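Local coordinates for protein CurD (Moorea producens 3L, PDB 5KP7) that binds 4'-phosphopantetheine and probably acts as an acyltransferase of the hydroxymethylglutaryl-CoA synthase family, at residues A[33-38]-A[374-379]; A[77-82]-A[165-170]; A[209-214]-A[358-363]. The protein carries 3 engineered substitutions. One frame throughout, in Å; residues are numbered along the deposited sequence. Where two conformers were deposited one is given.

Interaction 1: A[33-38]-A[374-379]; sequences LSVYGG and QGISAQ
The Gln379 side chain lies across the backbone of Val35 to Gly37, where strand 29-36 leaves the mixed sheet of this thiolase-like fold. Its amide bonds to the main chain twice. NE2 donates to Val35 O at 3.0 Å, approaching from above the carbonyl plane. OE1 accepts from Gly37 N at 2.9 Å in a nearly straight bond (172°). Together the two bonds fix the rotation of the amide. CG stands anti to the backbone N (chi1 174°) and the chain runs on extended, which carries the amide from helix 376-381 to the strand end. A leucine here would probably leave Val35 O and Gly37 N without these partners. Beside the amide, Ile376 CD1 meets Val35 CG2 at 3.8 Å, and the two side chains cross at about a right angle. Helix 325-336 packs on this pair through Leu328 on Val35 and Ala331 on Ile376. Further along, Gln374 bonds through NE2 to Ile370 O and turns OE1 to the strand through water. One water donates to Gln374 OE1 at 2.7 Å and to Ser34 OG at 3.1 Å.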
ATOM      1  N   LEU A  33      -3.678 -15.376   7.426  1.00 24.19           N
ATOM      2  CA  LEU A  33      -3.342 -13.971   7.220  1.00 23.77           C
ATOM      3  C   LEU A  33      -3.717 -13.227   8.493  1.00 23.74           C
ATOM      4  O   LEU A  33      -4.851 -13.358   8.990  1.00 24.58           O
ATOM      5  CB  LEU A  33      -4.154 -13.406   6.033  1.00 24.87           C
ATOM      6  CG  LEU A  33      -3.912 -11.945   5.582  1.00 25.18           C
ATOM      7  CD1 LEU A  33      -4.420 -11.741   4.173  1.00 26.21           C
ATOM      8  CD2 LEU A  33      -4.573 -10.922   6.479  1.00 25.86           C
ATOM      9  N   SER A  34      -2.808 -12.392   8.972  0.50 22.91           N
ATOM     10  CA  SER A  34      -3.060 -11.611  10.169  0.50 23.07           C
ATOM     11  C   SER A  34      -2.493 -10.208   9.981  0.50 22.52           C
ATOM     12  O   SER A  34      -1.538 -10.012   9.210  0.50 21.98           O
ATOM     13  CB  SER A  34      -2.492 -12.337  11.380  0.50 23.52           C
ATOM     14  OG  SER A  34      -2.624 -11.556  12.544  0.50 23.80           O
ATOM     15  N   VAL A  35      -3.120  -9.234  10.639  1.00 22.68           N
ATOM     16  CA  VAL A  35      -2.820  -7.804  10.421  1.00 22.68           C
ATOM     17  C   VAL A  35      -2.474  -7.148  11.759  1.00 22.47           C
ATOM     18  O   VAL A  35      -3.093  -7.487  12.774  1.00 23.51           O
ATOM     19  CB  VAL A  35      -4.080  -7.103   9.861  1.00 24.16           C
ATOM     20  CG1 VAL A  35      -3.933  -5.578   9.845  1.00 24.84           C
ATOM     21  CG2 VAL A  35      -4.416  -7.651   8.489  1.00 24.46           C
ATOM     22  N   TYR A  36      -1.542  -6.196  11.759  1.00 21.10           N
ATOM     23  CA  TYR A  36      -1.377  -5.266  12.867  1.00 21.51           C
ATOM     24  C   TYR A  36      -1.439  -3.864  12.299  1.00 21.64           C
ATOM     25  O   TYR A  36      -0.559  -3.482  11.527  1.00 21.20           O
ATOM     26  CB  TYR A  36      -0.083  -5.503  13.626  1.00 21.69           C
ATOM     27  CG  TYR A  36       0.152  -4.520  14.757  1.00 22.18           C
ATOM     28  CD1 TYR A  36      -0.742  -4.417  15.825  1.00 23.07           C
ATOM     29  CD2 TYR A  36       1.248  -3.680  14.766  1.00 21.91           C
ATOM     30  CE1 TYR A  36      -0.534  -3.518  16.861  1.00 23.67           C
ATOM     31  CE2 TYR A  36       1.462  -2.780  15.809  1.00 22.46           C
ATOM     32  CZ  TYR A  36       0.559  -2.697  16.856  1.00 23.35           C
ATOM     33  OH  TYR A  36       0.741  -1.833  17.930  1.00 24.45           O
ATOM     34  N   GLY A  37      -2.481  -3.126  12.684  1.00 22.31           N
ATOM     35  CA  GLY A  37      -2.720  -1.775  12.173  1.00 22.83           C
ATOM     36  C   GLY A  37      -2.335  -0.668  13.130  1.00 23.26           C
ATOM     37  O   GLY A  37      -2.879   0.447  13.053  1.00 23.99           O
ATOM     38  N   GLY A  38      -1.422  -0.986  14.035  1.00 23.75           N
ATOM     39  CA  GLY A  38      -0.843  -0.028  14.976  1.00 24.36           C
ATOM     40  C   GLY A  38      -1.626   0.094  16.255  1.00 25.73           C
ATOM     41  O   GLY A  38      -2.703  -0.508  16.415  1.00 26.14           O
ATOM     42  N   GLN A 374     -10.642 -13.278  12.710  1.00 35.67           N
ATOM     43  CA  GLN A 374      -9.488 -12.503  13.130  1.00 34.39           C
ATOM     44  C   GLN A 374      -9.865 -11.151  13.745  1.00 32.74           C
ATOM     45  O   GLN A 374      -9.062 -10.552  14.472  1.00 31.57           O
ATOM     46  CB  GLN A 374      -8.498 -12.334  11.952  1.00 35.19           C
ATOM     47  CG  GLN A 374      -8.097 -13.671  11.273  1.00 36.80           C
ATOM     48  CD  GLN A 374      -7.854 -14.828  12.256  1.00 38.64           C
ATOM     49  OE1 GLN A 374      -6.989 -14.727  13.133  1.00 39.97           O
ATOM     50  NE2 GLN A 374      -8.614 -15.935  12.112  1.00 40.15           N
ATOM     51  N   GLY A 375     -11.063 -10.674  13.445  1.00 31.55           N
ATOM     52  CA  GLY A 375     -11.579  -9.463  14.047  1.00 31.40           C
ATOM     53  C   GLY A 375     -10.789  -8.213  13.709  1.00 30.21           C
ATOM     54  O   GLY A 375     -10.563  -7.372  14.583  1.00 30.25           O
ATOM     55  N   ILE A 376     -10.404  -8.067  12.448  1.00 29.03           N
ATOM     56  CA  ILE A 376      -9.620  -6.897  12.047  1.00 28.62           C
ATOM     57  C   ILE A 376     -10.367  -5.587  12.346  1.00 28.65           C
ATOM     58  O   ILE A 376      -9.798  -4.659  12.902  1.00 28.09           O
ATOM     59  CB  ILE A 376      -9.193  -6.920  10.554  1.00 28.52           C
ATOM     60  CG1 ILE A 376      -8.255  -8.088  10.261  1.00 28.82           C
ATOM     61  CG2 ILE A 376      -8.515  -5.597  10.182  1.00 27.87           C
ATOM     62  CD1 ILE A 376      -8.115  -8.404   8.780  1.00 28.70           C
ATOM     63  N   SER A 377     -11.651  -5.513  12.008  1.00 29.08           N
ATOM     64  CA  SER A 377     -12.391  -4.264  12.193  1.00 29.72           C
ATOM     65  C   SER A 377     -12.408  -3.822  13.668  1.00 30.27           C
ATOM     66  O   SER A 377     -12.138  -2.660  13.987  1.00 30.13           O
ATOM     67  CB  SER A 377     -13.806  -4.401  11.651  1.00 30.74           C
ATOM     68  OG  SER A 377     -14.547  -3.218  11.865  1.00 31.67           O
ATOM     69  N   ALA A 378     -12.676  -4.771  14.553  1.00 30.67           N
ATOM     70  CA  ALA A 378     -12.596  -4.522  15.992  1.00 31.37           C
ATOM     71  C   ALA A 378     -11.224  -4.057  16.476  1.00 30.69           C
ATOM     72  O   ALA A 378     -11.145  -3.147  17.312  1.00 31.15           O
ATOM     73  CB  ALA A 378     -13.034  -5.756  16.778  1.00 32.44           C
ATOM     74  N   GLN A 379     -10.156  -4.683  15.972  1.00 30.17           N
ATOM     75  CA  GLN A 379      -8.782  -4.289  16.319  1.00 29.52           C
ATOM     76  C   GLN A 379      -8.555  -2.835  15.939  1.00 28.59           C
ATOM     77  O   GLN A 379      -8.058  -2.049  16.741  1.00 27.93           O
ATOM     78  CB  GLN A 379      -7.742  -5.168  15.598  1.00 30.04           C
ATOM     79  CG  GLN A 379      -6.298  -4.717  15.809  1.00 30.32           C
ATOM     80  CD  GLN A 379      -5.295  -5.191  14.761  1.00 30.90           C
ATOM     81  OE1 GLN A 379      -4.294  -4.502  14.528  1.00 29.93           O
ATOM     82  NE2 GLN A 379      -5.570  -6.336  14.094  1.00 31.37           N
TER
HETATM   83  O   HOH W   1      -4.541 -15.683  11.222  1.00 36.73           O
HETATM   84  O   HOH W   2      -5.426 -12.550  13.363  1.00 34.15           O

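Interaction 2: A[77-82]-A[165-170]; sequences SYAVNA and IATDIS
Ala79 CB rests on Ile165 CG2 at 3.6 Å and lies 4.0 Å from Thr167 CB. This is where helix 75-89 comes down on strand 161-168. One residue earlier, Tyr78 takes Ile169 over one face of its ring. Ile169 CG1 sits 4.2 Å from the ring centroid and only 11° off the normal, a CH-pi contact. Ile169 CD1 lies toward the CD1-CE1 side of the ring and touches Tyr78 CD1 at 3.6 Å. Between these two contacts, Thr167 OG1 approaches Tyr78 CB at 3.6 Å. OG1 is anti to the backbone N of Thr167 (chi1 -179°). This aims it at the helix, where it bonds to Pro75 O in the first turn. The buried hydroxyl is thus satisfied, and it ties the strand to the start of the helix. Behind the first shell, Ile119 of helix 115-123 packs on both Ala79 and Ile165. Ala196 of strand 195-202 touches both Tyr78 and Thr167. The ring of Tyr36 meets that of Tyr78 edge-to-face. Asp168 points away from the helix, and its carboxylate takes the N-H groups of Glu106 and Gly323. The short axes pass 7.9 Å apart and run roughly antiparallel, at 140°. Helix 75-89 covers one face of the sheet, a helix-on-sheet layer of the thiolase-like fold, with strand 161-168 beneath it between strands 98-104 and 195-202.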
ATOM      1  N   SER A  77       8.686  -4.967  15.736  1.00 19.25           N
ATOM      2  CA  SER A  77       7.580  -5.126  16.652  1.00 19.65           C
ATOM      3  C   SER A  77       6.240  -5.156  15.908  1.00 19.38           C
ATOM      4  O   SER A  77       5.383  -5.979  16.239  1.00 19.46           O
ATOM      5  CB  SER A  77       7.627  -4.084  17.783  1.00 20.06           C
ATOM      6  OG  SER A  77       7.243  -2.795  17.392  1.00 19.97           O
ATOM      7  N   TYR A  78       6.099  -4.336  14.859  1.00 18.89           N
ATOM      8  CA  TYR A  78       4.902  -4.382  14.036  1.00 19.25           C
ATOM      9  C   TYR A  78       4.759  -5.784  13.414  1.00 19.13           C
ATOM     10  O   TYR A  78       3.659  -6.361  13.417  1.00 19.46           O
ATOM     11  CB  TYR A  78       4.964  -3.301  12.945  1.00 19.03           C
ATOM     12  CG  TYR A  78       4.217  -2.042  13.269  1.00 19.56           C
ATOM     13  CD1 TYR A  78       4.624  -1.199  14.302  1.00 20.00           C
ATOM     14  CD2 TYR A  78       3.083  -1.669  12.540  1.00 19.97           C
ATOM     15  CE1 TYR A  78       3.915  -0.029  14.589  1.00 20.56           C
ATOM     16  CE2 TYR A  78       2.390  -0.515  12.830  1.00 20.76           C
ATOM     17  CZ  TYR A  78       2.813   0.317  13.818  1.00 20.92           C
ATOM     18  OH  TYR A  78       2.055   1.456  14.077  1.00 22.11           O
ATOM     19  N   ALA A  79       5.851  -6.291  12.847  1.00 18.93           N
ATOM     20  CA  ALA A  79       5.858  -7.599  12.208  1.00 19.07           C
ATOM     21  C   ALA A  79       5.493  -8.733  13.145  1.00 19.74           C
ATOM     22  O   ALA A  79       4.696  -9.620  12.794  1.00 20.10           O
ATOM     23  CB  ALA A  79       7.209  -7.878  11.569  1.00 19.04           C
ATOM     24  N   VAL A  80       6.095  -8.740  14.342  1.00 19.88           N
ATOM     25  CA  VAL A  80       5.804  -9.765  15.321  1.00 20.49           C
ATOM     26  C   VAL A  80       4.329  -9.706  15.753  1.00 20.94           C
ATOM     27  O   VAL A  80       3.677 -10.737  15.878  1.00 21.58           O
ATOM     28  CB  VAL A  80       6.784  -9.694  16.517  1.00 20.67           C
ATOM     29  CG1 VAL A  80       6.327 -10.619  17.653  1.00 21.57           C
ATOM     30  CG2 VAL A  80       8.209 -10.020  16.062  1.00 20.63           C
ATOM     31  N   ASN A  81       3.800  -8.505  15.992  1.00 20.95           N
ATOM     32  CA  ASN A  81       2.402  -8.366  16.342  1.00 21.37           C
ATOM     33  C   ASN A  81       1.452  -8.833  15.233  1.00 21.49           C
ATOM     34  O   ASN A  81       0.378  -9.401  15.536  1.00 22.46           O
ATOM     35  CB  ASN A  81       2.120  -6.939  16.798  1.00 21.55           C
ATOM     36  CG  ASN A  81       2.749  -6.638  18.148  1.00 22.02           C
ATOM     37  OD1 ASN A  81       2.750  -7.475  19.037  1.00 22.50           O
ATOM     38  ND2 ASN A  81       3.246  -5.431  18.318  1.00 22.33           N
ATOM     39  N   ALA A  82       1.848  -8.637  13.964  1.00 20.96           N
ATOM     40  CA  ALA A  82       1.051  -9.135  12.848  1.00 21.15           C
ATOM     41  C   ALA A  82       1.084 -10.667  12.769  1.00 22.08           C
ATOM     42  O   ALA A  82       0.049 -11.307  12.505  1.00 22.84           O
ATOM     43  CB  ALA A  82       1.529  -8.520  11.555  1.00 20.57           C
ATOM     44  N   ILE A 165       6.182 -11.566   5.874  1.00 19.24           N
ATOM     45  CA  ILE A 165       5.627 -10.444   6.623  1.00 19.16           C
ATOM     46  C   ILE A 165       6.053  -9.163   5.967  1.00 18.80           C
ATOM     47  O   ILE A 165       7.250  -8.862   5.858  1.00 18.27           O
ATOM     48  CB  ILE A 165       6.042 -10.404   8.113  1.00 19.66           C
ATOM     49  CG1 ILE A 165       5.843 -11.766   8.780  1.00 20.24           C
ATOM     50  CG2 ILE A 165       5.262  -9.316   8.849  1.00 19.87           C
ATOM     51  CD1 ILE A 165       6.447 -11.843  10.169  1.00 21.04           C
ATOM     52  N   ALA A 166       5.064  -8.404   5.505  1.00 18.60           N
ATOM     53  CA  ALA A 166       5.278  -7.072   4.966  1.00 18.49           C
ATOM     54  C   ALA A 166       5.051  -6.091   6.119  1.00 18.56           C
ATOM     55  O   ALA A 166       4.000  -6.114   6.768  1.00 18.37           O
ATOM     56  CB  ALA A 166       4.337  -6.768   3.801  1.00 18.71           C
ATOM     57  N   THR A 167       6.067  -5.302   6.423  1.00 18.72           N
ATOM     58  CA  THR A 167       6.043  -4.380   7.562  1.00 18.87           C
ATOM     59  C   THR A 167       6.688  -3.067   7.207  1.00 19.10           C
ATOM     60  O   THR A 167       7.775  -3.052   6.616  1.00 18.82           O
ATOM     61  CB  THR A 167       6.722  -5.006   8.818  1.00 19.37           C
ATOM     62  OG1 THR A 167       6.639  -4.087   9.885  1.00 19.33           O
ATOM     63  CG2 THR A 167       8.169  -5.386   8.548  1.00 19.20           C
ATOM     64  N   ASP A 168       6.023  -1.959   7.516  1.00 19.41           N
ATOM     65  CA  ASP A 168       6.565  -0.623   7.217  1.00 20.12           C
ATOM     66  C   ASP A 168       5.993   0.415   8.194  1.00 21.26           C
ATOM     67  O   ASP A 168       4.843   0.290   8.634  1.00 21.20           O
ATOM     68  CB  ASP A 168       6.296  -0.211   5.758  1.00 20.21           C
ATOM     69  CG  ASP A 168       7.341  -0.760   4.771  1.00 20.36           C
ATOM     70  OD1 ASP A 168       8.538  -0.477   4.928  1.00 19.82           O
ATOM     71  OD2 ASP A 168       6.944  -1.466   3.826  1.00 21.40           O
ATOM     72  N   ILE A 169       6.825   1.397   8.544  1.00 21.93           N
ATOM     73  CA  ILE A 169       6.414   2.534   9.357  1.00 24.36           C
ATOM     74  C   ILE A 169       6.852   3.782   8.639  1.00 25.34           C
ATOM     75  O   ILE A 169       7.732   3.737   7.800  1.00 26.31           O
ATOM     76  CB  ILE A 169       7.047   2.460  10.744  1.00 25.34           C
ATOM     77  CG1 ILE A 169       6.477   1.222  11.437  1.00 26.05           C
ATOM     78  CG2 ILE A 169       6.821   3.728  11.555  1.00 28.22           C
ATOM     79  CD1 ILE A 169       7.049   0.977  12.747  1.00 29.05           C
ATOM     80  N   SER A 170       6.257   4.903   8.988  1.00 27.33           N
ATOM     81  CA  SER A 170       6.659   6.211   8.408  1.00 29.26           C
ATOM     82  C   SER A 170       7.194   7.093   9.515  1.00 31.51           C
ATOM     83  O   SER A 170       6.449   7.865  10.102  1.00 35.62           O
ATOM     84  CB  SER A 170       5.428   6.849   7.757  1.00 29.31           C
ATOM     85  OG  SER A 170       4.977   6.021   6.695  1.00 28.82           O
TER

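Interaction 3: A[209-214]-A[358-363]; sequences QIDVGC and FYSGVV
Gln209 pairs with Val362 as an antiparallel hydrogen-bonded pair, joining neighbouring strands 208-219 and 355-363 in the mixed sheet of the thiolase-like fold. Gln209 N donates to Val362 O at 2.9 Å, and Val362 N returns a bond to Gln209 O at 2.8 Å. Ile210 faces Gly361 in a non-hydrogen-bonded pair with the CA atoms only 4.2 Å apart. A CB at Gly361 would probably clash with Gln209 O. Ile210 CD1 lies near the plane of the Tyr359 ring, at its edge, 4.4 Å from CD2. Asp211 N donates to Ser360 O at 3.0 Å, and OD2 accepts from Ser360 OG at 2.6 Å through the anti lone pair. The serine hydroxyl is placed for this by chi1 of 63°, between its own N and carbonyl carbon. A type II beta turn runs from Asp211 to Cys214, with Gly213 at positive phi, and Cys214 returns to the partner strand. There a water accepts from Ser360 N at 3.0 Å, beside Asp211 O and Cys214 O, and stands in for direct pairing, which resumes with Phe358 and Gly216. Asp211 OD2 also forms a salt bridge with Arg344. The arginine and the serine proton would probably stabilise its negative charge.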
ATOM      1  N   GLN A 209      -6.450 -19.159  -2.357  1.00 26.48           N
ATOM      2  CA  GLN A 209      -5.936 -20.180  -3.248  0.50 27.02           C
ATOM      3  C   GLN A 209      -5.388 -19.483  -4.513  1.00 26.50           C
ATOM      4  O   GLN A 209      -6.166 -18.940  -5.276  1.00 26.23           O
ATOM      5  CB  GLN A 209      -7.083 -21.170  -3.557  0.50 28.32           C
ATOM      6  CG  GLN A 209      -7.649 -21.904  -2.316  0.50 29.07           C
ATOM      7  CD  GLN A 209      -8.928 -21.321  -1.667  0.50 29.68           C
ATOM      8  OE1 GLN A 209      -9.857 -20.868  -2.352  0.50 29.68           O
ATOM      9  NE2 GLN A 209      -9.011 -21.427  -0.312  0.50 29.98           N
ATOM     10  N   ILE A 210      -4.072 -19.506  -4.710  1.00 25.82           N
ATOM     11  CA  ILE A 210      -3.421 -18.842  -5.835  1.00 25.72           C
ATOM     12  C   ILE A 210      -3.738 -19.498  -7.186  1.00 26.33           C
ATOM     13  O   ILE A 210      -3.776 -20.718  -7.295  1.00 27.33           O
ATOM     14  CB  ILE A 210      -1.871 -18.772  -5.594  1.00 25.17           C
ATOM     15  CG1 ILE A 210      -1.545 -17.723  -4.520  1.00 24.79           C
ATOM     16  CG2 ILE A 210      -1.079 -18.507  -6.867  1.00 25.31           C
ATOM     17  CD1 ILE A 210      -1.649 -16.270  -4.955  1.00 24.65           C
ATOM     18  N   ASP A 211      -4.031 -18.660  -8.192  1.00 26.39           N
ATOM     19  CA  ASP A 211      -4.101 -19.085  -9.590  1.00 26.99           C
ATOM     20  C   ASP A 211      -2.682 -19.245 -10.124  1.00 26.83           C
ATOM     21  O   ASP A 211      -2.029 -18.257 -10.474  1.00 26.20           O
ATOM     22  CB  ASP A 211      -4.888 -18.071 -10.436  1.00 27.13           C
ATOM     23  CG  ASP A 211      -6.382 -17.993 -10.068  1.00 27.60           C
ATOM     24  OD1 ASP A 211      -7.035 -19.041  -9.795  1.00 28.58           O
ATOM     25  OD2 ASP A 211      -6.942 -16.861 -10.104  1.00 27.44           O
ATOM     26  N   VAL A 212      -2.181 -20.480 -10.148  1.00 27.60           N
ATOM     27  CA  VAL A 212      -0.751 -20.738 -10.386  1.00 27.70           C
ATOM     28  C   VAL A 212      -0.367 -20.347 -11.827  1.00 27.95           C
ATOM     29  O   VAL A 212      -1.054 -20.714 -12.789  1.00 28.61           O
ATOM     30  CB  VAL A 212      -0.410 -22.223 -10.093  1.00 28.57           C
ATOM     31  CG1 VAL A 212       1.008 -22.587 -10.542  1.00 28.77           C
ATOM     32  CG2 VAL A 212      -0.612 -22.520  -8.606  1.00 28.63           C
ATOM     33  N   GLY A 213       0.715 -19.571 -11.955  1.00 27.56           N
ATOM     34  CA  GLY A 213       1.192 -19.118 -13.257  1.00 27.91           C
ATOM     35  C   GLY A 213       0.376 -18.006 -13.909  1.00 28.06           C
ATOM     36  O   GLY A 213       0.682 -17.602 -15.027  1.00 29.06           O
ATOM     37  N   CYS A 214      -0.641 -17.490 -13.226  1.00 27.50           N
ATOM     38  CA  CYS A 214      -1.445 -16.401 -13.747  1.00 27.35           C
ATOM     39  C   CYS A 214      -0.817 -15.140 -13.200  1.00 26.18           C
ATOM     40  O   CYS A 214      -1.245 -14.617 -12.161  1.00 25.30           O
ATOM     41  CB  CYS A 214      -2.899 -16.573 -13.331  1.00 27.68           C
ATOM     42  SG  CYS A 214      -3.593 -18.131 -13.967  1.00 29.19           S
ATOM     43  N   PHE A 358       0.483  -8.095 -11.632  1.00 21.59           N
ATOM     44  CA  PHE A 358      -0.938  -8.432 -11.531  1.00 22.13           C
ATOM     45  C   PHE A 358      -1.063  -9.941 -11.409  1.00 22.48           C
ATOM     46  O   PHE A 358      -0.424 -10.698 -12.161  1.00 22.49           O
ATOM     47  CB  PHE A 358      -1.713  -7.926 -12.749  1.00 22.73           C
ATOM     48  CG  PHE A 358      -3.214  -8.101 -12.628  1.00 23.29           C
ATOM     49  CD1 PHE A 358      -3.835  -9.323 -12.917  1.00 23.97           C
ATOM     50  CD2 PHE A 358      -4.005  -7.056 -12.178  1.00 23.67           C
ATOM     51  CE1 PHE A 358      -5.217  -9.487 -12.769  1.00 24.43           C
ATOM     52  CE2 PHE A 358      -5.374  -7.217 -12.009  1.00 24.01           C
ATOM     53  CZ  PHE A 358      -5.978  -8.418 -12.327  1.00 24.24           C
ATOM     54  N   TYR A 359      -1.857 -10.392 -10.431  1.00 22.49           N
ATOM     55  CA  TYR A 359      -2.001 -11.816 -10.160  1.00 22.88           C
ATOM     56  C   TYR A 359      -3.365 -12.077  -9.549  1.00 23.02           C
ATOM     57  O   TYR A 359      -4.118 -11.139  -9.390  1.00 22.76           O
ATOM     58  CB  TYR A 359      -0.873 -12.316  -9.271  1.00 22.98           C
ATOM     59  CG  TYR A 359      -0.665 -11.638  -7.926  1.00 22.71           C
ATOM     60  CD1 TYR A 359      -0.107 -10.376  -7.824  1.00 22.78           C
ATOM     61  CD2 TYR A 359      -0.898 -12.326  -6.753  1.00 23.22           C
ATOM     62  CE1 TYR A 359       0.153  -9.782  -6.583  1.00 22.24           C
ATOM     63  CE2 TYR A 359      -0.621 -11.746  -5.498  1.00 23.09           C
ATOM     64  CZ  TYR A 359      -0.070 -10.489  -5.429  1.00 22.69           C
ATOM     65  OH  TYR A 359       0.232  -9.944  -4.181  1.00 23.05           O
ATOM     66  N   SER A 360      -3.699 -13.336  -9.255  1.00 23.20           N
ATOM     67  CA  SER A 360      -5.096 -13.615  -8.827  1.00 23.67           C
ATOM     68  C   SER A 360      -5.224 -14.874  -8.009  1.00 23.97           C
ATOM     69  O   SER A 360      -4.319 -15.712  -7.996  1.00 24.13           O
ATOM     70  CB  SER A 360      -6.021 -13.675 -10.056  1.00 24.36           C
ATOM     71  OG  SER A 360      -5.663 -14.738 -10.942  1.00 25.08           O
ATOM     72  N   GLY A 361      -6.334 -14.987  -7.296  1.00 23.96           N
ATOM     73  CA  GLY A 361      -6.652 -16.207  -6.578  1.00 24.38           C
ATOM     74  C   GLY A 361      -8.102 -16.232  -6.153  1.00 24.87           C
ATOM     75  O   GLY A 361      -8.852 -15.303  -6.468  1.00 24.89           O
ATOM     76  N   VAL A 362      -8.458 -17.271  -5.402  1.00 25.34           N
ATOM     77  CA  VAL A 362      -9.839 -17.542  -5.018  1.00 26.24           C
ATOM     78  C   VAL A 362      -9.990 -17.655  -3.510  1.00 26.32           C
ATOM     79  O   VAL A 362      -9.124 -18.228  -2.828  1.00 26.74           O
ATOM     80  CB  VAL A 362     -10.329 -18.837  -5.699  1.00 27.27           C
ATOM     81  CG1 VAL A 362     -11.705 -19.281  -5.191  1.00 28.10           C
ATOM     82  CG2 VAL A 362     -10.336 -18.657  -7.208  1.00 27.60           C
ATOM     83  N   VAL A 363     -11.095 -17.106  -3.005  1.00 26.53           N
ATOM     84  CA  VAL A 363     -11.504 -17.208  -1.616  1.00 26.76           C
ATOM     85  C   VAL A 363     -12.865 -17.927  -1.567  1.00 27.95           C
ATOM     86  O   VAL A 363     -13.788 -17.574  -2.320  1.00 27.86           O
ATOM     87  CB  VAL A 363     -11.668 -15.805  -1.022  1.00 26.32           C
ATOM     88  CG1 VAL A 363     -12.144 -15.874   0.417  1.00 26.48           C
ATOM     89  CG2 VAL A 363     -10.349 -15.059  -1.116  1.00 25.51           C
TER
HETATM   90  O   HOH W   3      -1.734 -15.605  -9.655  1.00 24.10           O

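In the fold
All three contacts reach the same mixed sheet but differ in depth and chemistry. Interaction 2 is fully buried and nearly all apolar, a helix laid on a strand. Interactions 1 and 3 are partly buried and rely more on polar groups and waters. Interaction 1 joins a strand end to a helix by side-chain amide bonds, whereas interaction 3 joins two strands by backbone pairing and a carboxylate. Interactions 1 and 2 touch, with Ser34 OG bonded to Ala82 O, because helix 75-89 lies on both strands. Interaction 3 stands apart, about 23 Å from interaction 1 between centres, although strands 29-36 and 208-219 are neighbours.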